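Local coordinates for protein probable polyketide synthase 1 (Dictyostelium discoideum, PDB 2H84) that is probably a hybrid type I/III polyketide synthase whose C-terminal type III domain, the part in this chain, yields acylpyrones in vitro, at residues I60-L65 with Y326-N331; I19-P24 with V337-D342; S32-I37 with K50-F55. All coordinates share one frame; numbering follows the deposited sequence.

Contact 1: I60-L65 with Y326-N331; sequences IKTRHL and YHAYGN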
ATOM      1  N   ILE A  60      23.427  -2.107 -20.040  1.00 28.78           N
ATOM      2  CA  ILE A  60      22.438  -1.043 -20.093  1.00 27.27           C
ATOM      3  C   ILE A  60      23.046   0.097 -20.890  1.00 27.81           C
ATOM      4  O   ILE A  60      24.197   0.469 -20.669  1.00 28.19           O
ATOM      5  CB  ILE A  60      22.066  -0.549 -18.689  1.00 26.34           C
ATOM      6  CG1 ILE A  60      21.339  -1.666 -17.938  1.00 25.06           C
ATOM      7  CG2 ILE A  60      21.203   0.697 -18.786  1.00 25.68           C
ATOM      8  CD1 ILE A  60      20.903  -1.298 -16.545  1.00 24.52           C
ATOM      9  N   LYS A  61      22.276   0.644 -21.826  1.00 28.28           N
ATOM     10  CA  LYS A  61      22.762   1.724 -22.672  1.00 28.77           C
ATOM     11  C   LYS A  61      22.445   3.097 -22.111  1.00 27.87           C
ATOM     12  O   LYS A  61      23.292   3.985 -22.131  1.00 27.62           O
ATOM     13  CB  LYS A  61      22.172   1.587 -24.074  1.00 31.86           C
ATOM     14  CG  LYS A  61      23.073   2.121 -25.169  1.00 36.70           C
ATOM     15  CD  LYS A  61      22.726   1.504 -26.518  1.00 38.86           C
ATOM     16  CE  LYS A  61      23.831   1.787 -27.518  1.00 39.99           C
ATOM     17  NZ  LYS A  61      23.493   1.373 -28.890  1.00 41.27           N
ATOM     18  N   THR A  62      21.222   3.265 -21.612  1.00 27.22           N
ATOM     19  CA  THR A  62      20.782   4.534 -21.032  1.00 24.75           C
ATOM     20  C   THR A  62      19.815   4.354 -19.863  1.00 23.22           C
ATOM     21  O   THR A  62      19.193   3.301 -19.700  1.00 22.95           O
ATOM     22  CB  THR A  62      20.062   5.429 -22.073  1.00 24.72           C
ATOM     23  OG1 THR A  62      19.022   4.676 -22.713  1.00 24.92           O
ATOM     24  CG2 THR A  62      21.031   5.942 -23.111  1.00 24.31           C
ATOM     25  N   ARG A  63      19.702   5.408 -19.060  1.00 21.05           N
ATOM     26  CA  ARG A  63      18.814   5.449 -17.906  1.00 18.28           C
ATOM     27  C   ARG A  63      18.361   6.889 -17.697  1.00 18.05           C
ATOM     28  O   ARG A  63      19.075   7.830 -18.055  1.00 17.35           O
ATOM     29  CB  ARG A  63      19.528   4.966 -16.639  1.00 15.65           C
ATOM     30  CG  ARG A  63      19.590   3.463 -16.476  1.00 14.52           C
ATOM     31  CD  ARG A  63      20.157   3.096 -15.119  1.00 14.75           C
ATOM     32  NE  ARG A  63      21.566   3.465 -14.992  1.00 17.75           N
ATOM     33  CZ  ARG A  63      22.188   3.660 -13.831  1.00 16.67           C
ATOM     34  NH1 ARG A  63      21.530   3.526 -12.688  1.00 17.39           N
ATOM     35  NH2 ARG A  63      23.468   3.982 -13.808  1.00 15.61           N
ATOM     36  N   HIS A  64      17.164   7.055 -17.138  1.00 17.92           N
ATOM     37  CA  HIS A  64      16.628   8.381 -16.840  1.00 17.16           C
ATOM     38  C   HIS A  64      16.707   8.535 -15.322  1.00 16.32           C
ATOM     39  O   HIS A  64      16.236   7.676 -14.573  1.00 17.03           O
ATOM     40  CB  HIS A  64      15.190   8.485 -17.335  1.00 16.83           C
ATOM     41  CG  HIS A  64      15.071   8.427 -18.824  1.00 17.15           C
ATOM     42  ND1 HIS A  64      14.982   9.558 -19.609  1.00 16.94           N
ATOM     43  CD2 HIS A  64      15.073   7.377 -19.677  1.00 16.02           C
ATOM     44  CE1 HIS A  64      14.933   9.205 -20.880  1.00 15.02           C
ATOM     45  NE2 HIS A  64      14.988   7.887 -20.950  1.00 15.17           N
ATOM     46  N   LEU A  65      17.309   9.623 -14.865  1.00 14.90           N
ATOM     47  CA  LEU A  65      17.480   9.810 -13.434  1.00 14.57           C
ATOM     48  C   LEU A  65      17.121  11.196 -12.935  1.00 15.68           C
ATOM     49  O   LEU A  65      17.545  12.190 -13.512  1.00 17.39           O
ATOM     50  CB  LEU A  65      18.936   9.524 -13.057  1.00 11.20           C
ATOM     51  CG  LEU A  65      19.600   8.273 -13.625  1.00  7.61           C
ATOM     52  CD1 LEU A  65      21.082   8.347 -13.363  1.00  7.04           C
ATOM     53  CD2 LEU A  65      19.005   7.038 -13.008  1.00  6.21           C
ATOM     54  N   TYR A 326      14.946  -2.772 -21.115  1.00 16.31           N
ATOM     55  CA  TYR A 326      16.075  -2.843 -20.199  1.00 16.02           C
ATOM     56  C   TYR A 326      17.292  -2.075 -20.710  1.00 15.70           C
ATOM     57  O   TYR A 326      17.961  -1.394 -19.933  1.00 15.91           O
ATOM     58  CB  TYR A 326      16.442  -4.309 -19.910  1.00 15.78           C
ATOM     59  CG  TYR A 326      17.671  -4.482 -19.029  1.00 16.80           C
ATOM     60  CD1 TYR A 326      18.903  -4.844 -19.582  1.00 16.75           C
ATOM     61  CD2 TYR A 326      17.609  -4.241 -17.649  1.00 17.41           C
ATOM     62  CE1 TYR A 326      20.051  -4.960 -18.788  1.00 17.41           C
ATOM     63  CE2 TYR A 326      18.751  -4.352 -16.838  1.00 17.47           C
ATOM     64  CZ  TYR A 326      19.972  -4.713 -17.415  1.00 17.92           C
ATOM     65  OH  TYR A 326      21.099  -4.820 -16.628  1.00 15.20           O
ATOM     66  N   HIS A 327      17.575  -2.161 -22.008  1.00 15.27           N
ATOM     67  CA  HIS A 327      18.733  -1.463 -22.564  1.00 15.52           C
ATOM     68  C   HIS A 327      18.621   0.050 -22.470  1.00 16.07           C
ATOM     69  O   HIS A 327      19.618   0.735 -22.232  1.00 16.00           O
ATOM     70  CB  HIS A 327      18.961  -1.834 -24.033  1.00 13.83           C
ATOM     71  CG  HIS A 327      19.436  -3.239 -24.239  1.00 13.90           C
ATOM     72  ND1 HIS A 327      20.349  -3.847 -23.407  1.00 13.39           N
ATOM     73  CD2 HIS A 327      19.142  -4.144 -25.203  1.00 13.68           C
ATOM     74  CE1 HIS A 327      20.597  -5.070 -23.848  1.00 12.32           C
ATOM     75  NE2 HIS A 327      19.878  -5.272 -24.936  1.00 12.40           N
ATOM     76  N   ALA A 328      17.403   0.563 -22.641  1.00 16.83           N
ATOM     77  CA  ALA A 328      17.152   2.002 -22.631  1.00 16.64           C
ATOM     78  C   ALA A 328      16.644   2.635 -21.333  1.00 17.65           C
ATOM     79  O   ALA A 328      16.566   3.859 -21.236  1.00 18.23           O
ATOM     80  CB  ALA A 328      16.198   2.338 -23.760  1.00 16.32           C
ATOM     81  N   TYR A 329      16.296   1.824 -20.340  1.00 17.86           N
ATOM     82  CA  TYR A 329      15.782   2.368 -19.087  1.00 18.37           C
ATOM     83  C   TYR A 329      16.366   1.723 -17.841  1.00 18.82           C
ATOM     84  O   TYR A 329      16.407   2.346 -16.773  1.00 20.28           O
ATOM     85  CB  TYR A 329      14.259   2.215 -19.031  1.00 17.83           C
ATOM     86  CG  TYR A 329      13.519   2.956 -20.111  1.00 16.92           C
ATOM     87  CD1 TYR A 329      13.399   4.341 -20.070  1.00 16.42           C
ATOM     88  CD2 TYR A 329      12.953   2.273 -21.186  1.00 15.99           C
ATOM     89  CE1 TYR A 329      12.734   5.026 -21.071  1.00 16.63           C
ATOM     90  CE2 TYR A 329      12.287   2.948 -22.193  1.00 15.37           C
ATOM     91  CZ  TYR A 329      12.181   4.325 -22.133  1.00 16.60           C
ATOM     92  OH  TYR A 329      11.536   5.006 -23.139  1.00 15.77           O
ATOM     93  N   GLY A 330      16.799   0.473 -17.972  1.00 17.99           N
ATOM     94  CA  GLY A 330      17.337  -0.238 -16.831  1.00 16.64           C
ATOM     95  C   GLY A 330      16.212  -0.768 -15.959  1.00 15.41           C
ATOM     96  O   GLY A 330      15.150  -1.146 -16.459  1.00 14.60           O
ATOM     97  N   ASN A 331      16.435  -0.787 -14.649  1.00 14.14           N
ATOM     98  CA  ASN A 331      15.428  -1.278 -13.717  1.00 13.35           C
ATOM     99  C   ASN A 331      14.724  -0.123 -12.995  1.00 12.55           C
ATOM    100  O   ASN A 331      15.315   0.518 -12.147  1.00 12.48           O
ATOM    101  CB  ASN A 331      16.075  -2.199 -12.692  1.00 13.66           C
ATOM    102  CG  ASN A 331      15.072  -2.772 -11.729  1.00 15.48           C
ATOM    103  OD1 ASN A 331      15.428  -3.483 -10.797  1.00 18.60           O
ATOM    104  ND2 ASN A 331      13.798  -2.465 -11.950  1.00 15.45           N
TER
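I60 meets the phenol end of Y326 at about a right angle, an example of how a short strand can be docked against the end of a helix. From its CB, the longer branch of I60 continues through CG1, which lies 3.4 Å from Y326 CZ, to CD1, which reaches Y326 OH and lies 3.7 Å from the CA of G330, the first residue to leave the helix, with positive phi. The other branch, CG2, stands anti to the backbone N and comes to 3.8 Å from H327 O. H327 O accepts two N-H groups in its own plane, K61 N at 2.7 Å, on a lone pair, and T62 N at 3.1 Å. T62 OG1 gives its proton to A328 O over 3.0 Å from above the carbonyl plane. Further on, H64 and Y329 meet rim to rim, H64 CD2 3.5 Å from Y329 CD1, their planes 28° apart. Outside, Y326 OH bonds S58 O, and R63 reaches the carbonyls of S203 and F206. Strand 62-63, paired with 28-29, thus lies across the C-terminal end of helix 320-329, and I60 also touches Q30 of helix 30-40 and I205 of helix 197-205.

Contact 2: I19-P24 with V337-D342; sequences IGISVP and VIFVMD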
ATOM      1  N   ILE A  19      -2.155   2.575 -22.052  1.00 20.12           N
ATOM      2  CA  ILE A  19      -0.915   2.665 -21.286  1.00 18.80           C
ATOM      3  C   ILE A  19      -0.169   3.956 -21.592  1.00 18.72           C
ATOM      4  O   ILE A  19      -0.216   4.474 -22.706  1.00 20.31           O
ATOM      5  CB  ILE A  19       0.041   1.525 -21.616  1.00 18.24           C
ATOM      6  CG1 ILE A  19      -0.697   0.188 -21.584  1.00 18.69           C
ATOM      7  CG2 ILE A  19       1.195   1.531 -20.629  1.00 18.64           C
ATOM      8  CD1 ILE A  19       0.107  -0.946 -22.189  1.00 17.71           C
ATOM      9  N   GLY A  20       0.535   4.471 -20.599  1.00 17.68           N
ATOM     10  CA  GLY A  20       1.290   5.688 -20.807  1.00 15.88           C
ATOM     11  C   GLY A  20       2.480   5.678 -19.882  1.00 14.83           C
ATOM     12  O   GLY A  20       2.393   5.193 -18.752  1.00 15.24           O
ATOM     13  N   ILE A  21       3.600   6.200 -20.358  1.00 13.34           N
ATOM     14  CA  ILE A  21       4.793   6.251 -19.537  1.00 12.86           C
ATOM     15  C   ILE A  21       5.242   7.688 -19.361  1.00 12.89           C
ATOM     16  O   ILE A  21       4.721   8.599 -19.995  1.00 12.04           O
ATOM     17  CB  ILE A  21       5.949   5.462 -20.165  1.00 12.91           C
ATOM     18  CG1 ILE A  21       6.253   6.003 -21.559  1.00 12.33           C
ATOM     19  CG2 ILE A  21       5.590   3.996 -20.253  1.00 13.61           C
ATOM     20  CD1 ILE A  21       7.600   5.581 -22.088  1.00 12.43           C
ATOM     21  N   SER A  22       6.224   7.880 -18.495  1.00 14.43           N
ATOM     22  CA  SER A  22       6.765   9.203 -18.223  1.00 15.58           C
ATOM     23  C   SER A  22       8.090   9.043 -17.495  1.00 15.37           C
ATOM     24  O   SER A  22       8.184   8.282 -16.540  1.00 16.72           O
ATOM     25  CB  SER A  22       5.785   9.999 -17.363  1.00 15.75           C
ATOM     26  OG  SER A  22       6.352  11.232 -16.974  1.00 17.07           O
ATOM     27  N   VAL A  23       9.119   9.746 -17.947  1.00 14.49           N
ATOM     28  CA  VAL A  23      10.418   9.633 -17.300  1.00 14.85           C
ATOM     29  C   VAL A  23      11.048  10.992 -17.071  1.00 15.23           C
ATOM     30  O   VAL A  23      10.751  11.953 -17.775  1.00 17.28           O
ATOM     31  CB  VAL A  23      11.399   8.761 -18.139  1.00 14.25           C
ATOM     32  CG1 VAL A  23      10.922   7.336 -18.161  1.00 13.87           C
ATOM     33  CG2 VAL A  23      11.519   9.306 -19.556  1.00 12.41           C
ATOM     34  N   PRO A  24      11.929  11.092 -16.073  1.00 14.41           N
ATOM     35  CA  PRO A  24      12.591  12.357 -15.779  1.00 14.87           C
ATOM     36  C   PRO A  24      13.706  12.674 -16.764  1.00 15.69           C
ATOM     37  O   PRO A  24      14.570  11.838 -17.022  1.00 15.38           O
ATOM     38  CB  PRO A  24      13.108  12.149 -14.368  1.00 14.49           C
ATOM     39  CG  PRO A  24      13.387  10.713 -14.331  1.00 15.02           C
ATOM     40  CD  PRO A  24      12.246  10.081 -15.058  1.00 14.33           C
ATOM     41  N   VAL A 337       7.923  -3.139 -15.711  1.00 18.52           N
ATOM     42  CA  VAL A 337       7.031  -4.124 -16.323  1.00 18.57           C
ATOM     43  C   VAL A 337       6.109  -3.447 -17.310  1.00 17.79           C
ATOM     44  O   VAL A 337       6.071  -3.778 -18.476  1.00 18.76           O
ATOM     45  CB  VAL A 337       6.123  -4.765 -15.270  1.00 20.99           C
ATOM     46  CG1 VAL A 337       5.826  -6.190 -15.661  1.00 20.88           C
ATOM     47  CG2 VAL A 337       6.727  -4.611 -13.853  1.00 23.52           C
ATOM     48  N   ILE A 338       5.350  -2.493 -16.785  1.00 15.27           N
ATOM     49  CA  ILE A 338       4.411  -1.712 -17.579  1.00 12.85           C
ATOM     50  C   ILE A 338       5.123  -1.072 -18.771  1.00 12.37           C
ATOM     51  O   ILE A 338       4.599  -1.086 -19.878  1.00 11.82           O
ATOM     52  CB  ILE A 338       3.749  -0.642 -16.718  1.00 11.64           C
ATOM     53  CG1 ILE A 338       3.200  -1.288 -15.438  1.00  9.33           C
ATOM     54  CG2 ILE A 338       2.660   0.067 -17.490  1.00  8.92           C
ATOM     55  CD1 ILE A 338       2.184  -2.382 -15.662  1.00  8.08           C
ATOM     56  N   PHE A 339       6.310  -0.507 -18.553  1.00 12.72           N
ATOM     57  CA  PHE A 339       7.065   0.113 -19.643  1.00 13.76           C
ATOM     58  C   PHE A 339       7.226  -0.873 -20.799  1.00 14.95           C
ATOM     59  O   PHE A 339       7.039  -0.515 -21.970  1.00 14.01           O
ATOM     60  CB  PHE A 339       8.452   0.546 -19.170  1.00 13.41           C
ATOM     61  CG  PHE A 339       8.556   1.999 -18.812  1.00 13.56           C
ATOM     62  CD1 PHE A 339       7.900   2.508 -17.691  1.00 12.59           C
ATOM     63  CD2 PHE A 339       9.337   2.860 -19.585  1.00 13.48           C
ATOM     64  CE1 PHE A 339       8.029   3.858 -17.335  1.00 12.18           C
ATOM     65  CE2 PHE A 339       9.473   4.214 -19.239  1.00 13.96           C
ATOM     66  CZ  PHE A 339       8.815   4.713 -18.112  1.00 12.77           C
ATOM     67  N   VAL A 340       7.576  -2.114 -20.460  1.00 15.43           N
ATOM     68  CA  VAL A 340       7.749  -3.162 -21.457  1.00 15.74           C
ATOM     69  C   VAL A 340       6.425  -3.437 -22.173  1.00 15.81           C
ATOM     70  O   VAL A 340       6.390  -3.513 -23.398  1.00 16.27           O
ATOM     71  CB  VAL A 340       8.256  -4.472 -20.825  1.00 15.77           C
ATOM     72  CG1 VAL A 340       8.258  -5.578 -21.863  1.00 14.32           C
ATOM     73  CG2 VAL A 340       9.657  -4.275 -20.272  1.00 15.83           C
ATOM     74  N   MET A 341       5.341  -3.589 -21.417  1.00 15.81           N
ATOM     75  CA  MET A 341       4.035  -3.829 -22.026  1.00 17.00           C
ATOM     76  C   MET A 341       3.696  -2.728 -23.034  1.00 18.71           C
ATOM     77  O   MET A 341       3.182  -3.012 -24.114  1.00 20.04           O
ATOM     78  CB  MET A 341       2.945  -3.909 -20.954  1.00 14.94           C
ATOM     79  CG  MET A 341       3.003  -5.178 -20.133  1.00 13.88           C
ATOM     80  SD  MET A 341       1.832  -5.188 -18.784  1.00 12.68           S
ATOM     81  CE  MET A 341       0.465  -5.918 -19.503  1.00 11.41           C
ATOM     82  N   ASP A 342       3.986  -1.477 -22.682  1.00 19.94           N
ATOM     83  CA  ASP A 342       3.720  -0.349 -23.569  1.00 20.79           C
ATOM     84  C   ASP A 342       4.451  -0.516 -24.899  1.00 21.55           C
ATOM     85  O   ASP A 342       3.827  -0.619 -25.953  1.00 23.44           O
ATOM     86  CB  ASP A 342       4.152   0.964 -22.894  1.00 20.73           C
ATOM     87  CG  ASP A 342       4.430   2.095 -23.895  1.00 20.57           C
ATOM     88  OD1 ASP A 342       3.499   2.528 -24.616  1.00 18.37           O
ATOM     89  OD2 ASP A 342       5.594   2.549 -23.954  1.00 19.51           O
TER
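I19 is the first of three apolar residues, two on strand 15-22 and one just after it, that face helix 335-345, and the contact shows how two such segments can meet through side-chain packing. Its CG2, anti to the backbone N, touches two residues one helical turn apart: I338 CG2 and, also at 3.8 Å, D342 CB. Its other branch ends in CD1, 3.9 Å from D342 CA, and also approaches M341 CB.

I21 carries the centre of the contact. It crosses F339 at about a right angle, and its CG2 sits 3.6 Å from the ring centroid and only 6° off the normal, a CH-pi contact over the middle of one face. Chi1 of 58° puts CG1 between the backbone N and the carbonyl carbon; the longer branch then runs out past the rim, with I21 CD1 3.7 Å from F339 CE2. I21 CG2 also has D342 OD2 4.0 Å away.

From S22 it is the backbone that takes part: S22 O lies in the ring plane at the edge of F339, next to CZ. V23 brings CG1 near that plane, 3.4 Å from F339 CZ. The aromatic ring is therefore bordered on a face and along an edge by I21 and S22 of the strand and V23 just after it.

The buried carboxylate of D342 is answered from its own helix by R345, in a salt bridge through OD1; R345 NH2 also bonds I19 O, adding a polar link between helix and strand. Strand 15-22 is an inner strand of the large mixed sheet of this thiolase-fold domain. Helix 335-345 packs on it and on the adjoining strand 209-216, while helix 320-329 brings Y329 edge-to-face with F339, and helix 84-110 contacts S22 from another direction.

Contact 3: S32-I37 with K50-F55; sequences SLKDSI and KVKRIF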
ATOM      1  N   SER A  32      28.780   7.521 -19.558  1.00 21.04           N
ATOM      2  CA  SER A  32      29.172   8.701 -18.794  1.00 21.43           C
ATOM      3  C   SER A  32      28.860   8.487 -17.315  1.00 21.49           C
ATOM      4  O   SER A  32      29.609   8.950 -16.457  1.00 21.45           O
ATOM      5  CB  SER A  32      28.476   9.956 -19.319  1.00 21.33           C
ATOM      6  OG  SER A  32      27.094   9.729 -19.459  1.00 23.02           O
ATOM      7  N   LEU A  33      27.768   7.785 -17.016  1.00 21.53           N
ATOM      8  CA  LEU A  33      27.428   7.476 -15.628  1.00 22.06           C
ATOM      9  C   LEU A  33      28.520   6.534 -15.123  1.00 22.00           C
ATOM     10  O   LEU A  33      28.965   6.629 -13.983  1.00 20.95           O
ATOM     11  CB  LEU A  33      26.063   6.779 -15.523  1.00 22.38           C
ATOM     12  CG  LEU A  33      24.776   7.597 -15.695  1.00 22.67           C
ATOM     13  CD1 LEU A  33      23.580   6.641 -15.678  1.00 23.19           C
ATOM     14  CD2 LEU A  33      24.639   8.638 -14.587  1.00 20.47           C
ATOM     15  N   LYS A  34      28.956   5.625 -15.987  1.00 22.17           N
ATOM     16  CA  LYS A  34      30.014   4.711 -15.618  1.00 21.94           C
ATOM     17  C   LYS A  34      31.190   5.568 -15.181  1.00 22.13           C
ATOM     18  O   LYS A  34      31.595   5.524 -14.028  1.00 23.50           O
ATOM     19  CB  LYS A  34      30.433   3.857 -16.805  1.00 22.11           C
ATOM     20  CG  LYS A  34      31.511   2.849 -16.468  1.00 24.24           C
ATOM     21  CD  LYS A  34      32.596   2.792 -17.541  1.00 27.22           C
ATOM     22  CE  LYS A  34      32.071   2.338 -18.896  1.00 27.88           C
ATOM     23  NZ  LYS A  34      33.192   2.060 -19.842  1.00 29.39           N
ATOM     24  N   ASP A  35      31.725   6.365 -16.097  1.00 22.03           N
ATOM     25  CA  ASP A  35      32.854   7.219 -15.766  1.00 22.71           C
ATOM     26  C   ASP A  35      32.601   7.938 -14.457  1.00 22.68           C
ATOM     27  O   ASP A  35      33.269   7.690 -13.459  1.00 22.84           O
ATOM     28  CB  ASP A  35      33.099   8.282 -16.845  1.00 22.81           C
ATOM     29  CG  ASP A  35      33.307   7.695 -18.224  1.00 24.18           C
ATOM     30  OD1 ASP A  35      33.934   6.617 -18.338  1.00 24.86           O
ATOM     31  OD2 ASP A  35      32.853   8.332 -19.199  1.00 24.28           O
ATOM     32  N   SER A  36      31.619   8.830 -14.481  1.00 23.72           N
ATOM     33  CA  SER A  36      31.258   9.643 -13.322  1.00 23.90           C
ATOM     34  C   SER A  36      31.151   8.933 -11.995  1.00 23.11           C
ATOM     35  O   SER A  36      32.007   9.104 -11.125  1.00 23.81           O
ATOM     36  CB  SER A  36      29.951  10.396 -13.585  1.00 24.65           C
ATOM     37  OG  SER A  36      30.167  11.479 -14.478  1.00 25.98           O
ATOM     38  N   ILE A  37      30.111   8.134 -11.819  1.00 22.99           N
ATOM     39  CA  ILE A  37      29.972   7.478 -10.537  1.00 24.23           C
ATOM     40  C   ILE A  37      31.096   6.519 -10.151  1.00 23.71           C
ATOM     41  O   ILE A  37      31.443   6.434  -8.975  1.00 23.19           O
ATOM     42  CB  ILE A  37      28.580   6.813 -10.355  1.00 25.69           C
ATOM     43  CG1 ILE A  37      28.681   5.341 -10.186  1.00 25.14           C
ATOM     44  CG2 ILE A  37      27.779   6.924 -11.498  1.00 26.00           C
ATOM     45  CD1 ILE A  37      27.439   4.841  -9.572  1.00 28.55           C
ATOM     46  N   LYS A  50      36.436  -1.812 -10.002  1.00 32.51           N
ATOM     47  CA  LYS A  50      35.413  -2.824  -9.782  1.00 32.29           C
ATOM     48  C   LYS A  50      34.031  -2.276 -10.140  1.00 30.88           C
ATOM     49  O   LYS A  50      33.160  -3.015 -10.592  1.00 30.99           O
ATOM     50  CB  LYS A  50      35.453  -3.280  -8.327  1.00 34.23           C
ATOM     51  CG  LYS A  50      34.406  -4.311  -7.954  1.00 38.29           C
ATOM     52  CD  LYS A  50      34.905  -5.198  -6.821  1.00 41.04           C
ATOM     53  CE  LYS A  50      35.499  -4.361  -5.710  1.00 42.17           C
ATOM     54  NZ  LYS A  50      36.242  -5.185  -4.753  1.00 44.21           N
ATOM     55  N   VAL A  51      33.837  -0.976  -9.938  1.00 28.72           N
ATOM     56  CA  VAL A  51      32.571  -0.344 -10.269  1.00 25.88           C
ATOM     57  C   VAL A  51      32.528  -0.235 -11.784  1.00 25.73           C
ATOM     58  O   VAL A  51      31.584  -0.686 -12.424  1.00 26.50           O
ATOM     59  CB  VAL A  51      32.465   1.069  -9.658  1.00 25.05           C
ATOM     60  CG1 VAL A  51      31.136   1.693 -10.021  1.00 24.82           C
ATOM     61  CG2 VAL A  51      32.600   0.999  -8.157  1.00 24.37           C
ATOM     62  N   LYS A  52      33.571   0.358 -12.350  1.00 26.19           N
ATOM     63  CA  LYS A  52      33.687   0.535 -13.788  1.00 26.77           C
ATOM     64  C   LYS A  52      33.368  -0.771 -14.509  1.00 26.66           C
ATOM     65  O   LYS A  52      32.703  -0.780 -15.542  1.00 25.42           O
ATOM     66  CB  LYS A  52      35.109   0.980 -14.123  1.00 27.72           C
ATOM     67  CG  LYS A  52      35.392   1.133 -15.604  1.00 30.20           C
ATOM     68  CD  LYS A  52      36.858   1.463 -15.847  1.00 32.14           C
ATOM     69  CE  LYS A  52      37.170   1.583 -17.334  1.00 33.28           C
ATOM     70  NZ  LYS A  52      38.585   1.991 -17.568  1.00 33.96           N
ATOM     71  N   ARG A  53      33.849  -1.873 -13.947  1.00 27.16           N
ATOM     72  CA  ARG A  53      33.633  -3.198 -14.519  1.00 27.51           C
ATOM     73  C   ARG A  53      32.143  -3.538 -14.554  1.00 26.09           C
ATOM     74  O   ARG A  53      31.582  -3.855 -15.609  1.00 23.96           O
ATOM     75  CB  ARG A  53      34.394  -4.239 -13.688  1.00 29.55           C
ATOM     76  CG  ARG A  53      35.306  -5.140 -14.493  1.00 33.05           C
ATOM     77  CD  ARG A  53      36.233  -4.321 -15.339  1.00 37.35           C
ATOM     78  NE  ARG A  53      37.428  -3.886 -14.638  1.00 40.82           N
ATOM     79  CZ  ARG A  53      38.163  -2.843 -15.023  1.00 43.34           C
ATOM     80  NH1 ARG A  53      37.842  -2.122 -16.063  1.00 43.63           N
ATOM     81  NH2 ARG A  53      39.261  -2.518 -14.411  1.00 43.68           N
ATOM     82  N   ILE A  54      31.517  -3.465 -13.382  1.00 25.50           N
ATOM     83  CA  ILE A  54      30.093  -3.744 -13.218  1.00 23.99           C
ATOM     84  C   ILE A  54      29.240  -2.986 -14.230  1.00 24.32           C
ATOM     85  O   ILE A  54      28.323  -3.557 -14.813  1.00 25.47           O
ATOM     86  CB  ILE A  54      29.639  -3.388 -11.787  1.00 21.74           C
ATOM     87  CG1 ILE A  54      30.131  -4.457 -10.819  1.00 20.89           C
ATOM     88  CG2 ILE A  54      28.134  -3.244 -11.723  1.00 20.81           C
ATOM     89  CD1 ILE A  54      29.902  -4.113  -9.371  1.00 21.78           C
ATOM     90  N   PHE A  55      29.533  -1.706 -14.433  1.00 23.63           N
ATOM     91  CA  PHE A  55      28.781  -0.917 -15.399  1.00 23.83           C
ATOM     92  C   PHE A  55      28.914  -1.526 -16.779  1.00 24.06           C
ATOM     93  O   PHE A  55      27.920  -1.813 -17.443  1.00 23.93           O
ATOM     94  CB  PHE A  55      29.276   0.530 -15.428  1.00 22.77           C
ATOM     95  CG  PHE A  55      28.633   1.406 -14.395  1.00 21.37           C
ATOM     96  CD1 PHE A  55      28.884   1.207 -13.047  1.00 20.36           C
ATOM     97  CD2 PHE A  55      27.709   2.379 -14.767  1.00 20.55           C
ATOM     98  CE1 PHE A  55      28.235   1.974 -12.086  1.00 20.11           C
ATOM     99  CE2 PHE A  55      27.054   3.152 -13.813  1.00 18.74           C
ATOM    100  CZ  PHE A  55      27.309   2.943 -12.472  1.00 18.62           C
TER
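The F55 ring is the one flat group here that helix 32-37 packs against. At its edge, near the ring plane, lies I37 CD1, 3.5 Å from F55 CZ, and the backbone carbonyl V51 O of its own helix lies in plane at the edge too. The backbone of the facing helix comes to the ring obliquely, with K34 CA 3.4 Å from F55 CD2 and the carbonyl carbon of L33 near CE2. K34 and F55 slide past each other in opposite directions: with CG anti to the backbone N (chi1 -178°), K34 lays CG 3.4 Å from F55 CB. Its chain then bends, and K34 CD meets K52 CG at 3.8 Å. V51 CG1 and I37 CG1 make a looser pair at 4.4 Å. The helices run antiparallel, at 166° with axes 9.2 Å apart, as two arms of a helical hairpin. K34 lends its methylenes to the packing and carries NZ on to E56 OE2, the next residue of the facing helix. K52 NZ stands 5.9 Å from K34 NZ, a like charge that E56 probably offsets in part. Within the two segments the contact is apolar; the K34-E56 salt bridge, just beyond 50-55, adds a charged link between the same helices.

Overall arrangement
Contact 1 is the hub of the three. Its centre lies 13 Å from that of contact 2 and 14 Å from that of contact 3, and it touches both, whereas contacts 2 and 3 are 26 Å apart between centres with nearest atoms about 10 Å away. Toward contact 2 the joint is made by H64 against V23 and P24 and by the ring of Y329 against that of F339; toward contact 3, by R63 NH2, 3.3 Å from L33 CD1. Along the chain, contacts 1 and 3 both fall inside the loop closed by contact 2. C157, the predicted active-site residue, has its side chain about 11 Å from that of I338 and about 11 Å from G330, while contact 3 is more peripheral.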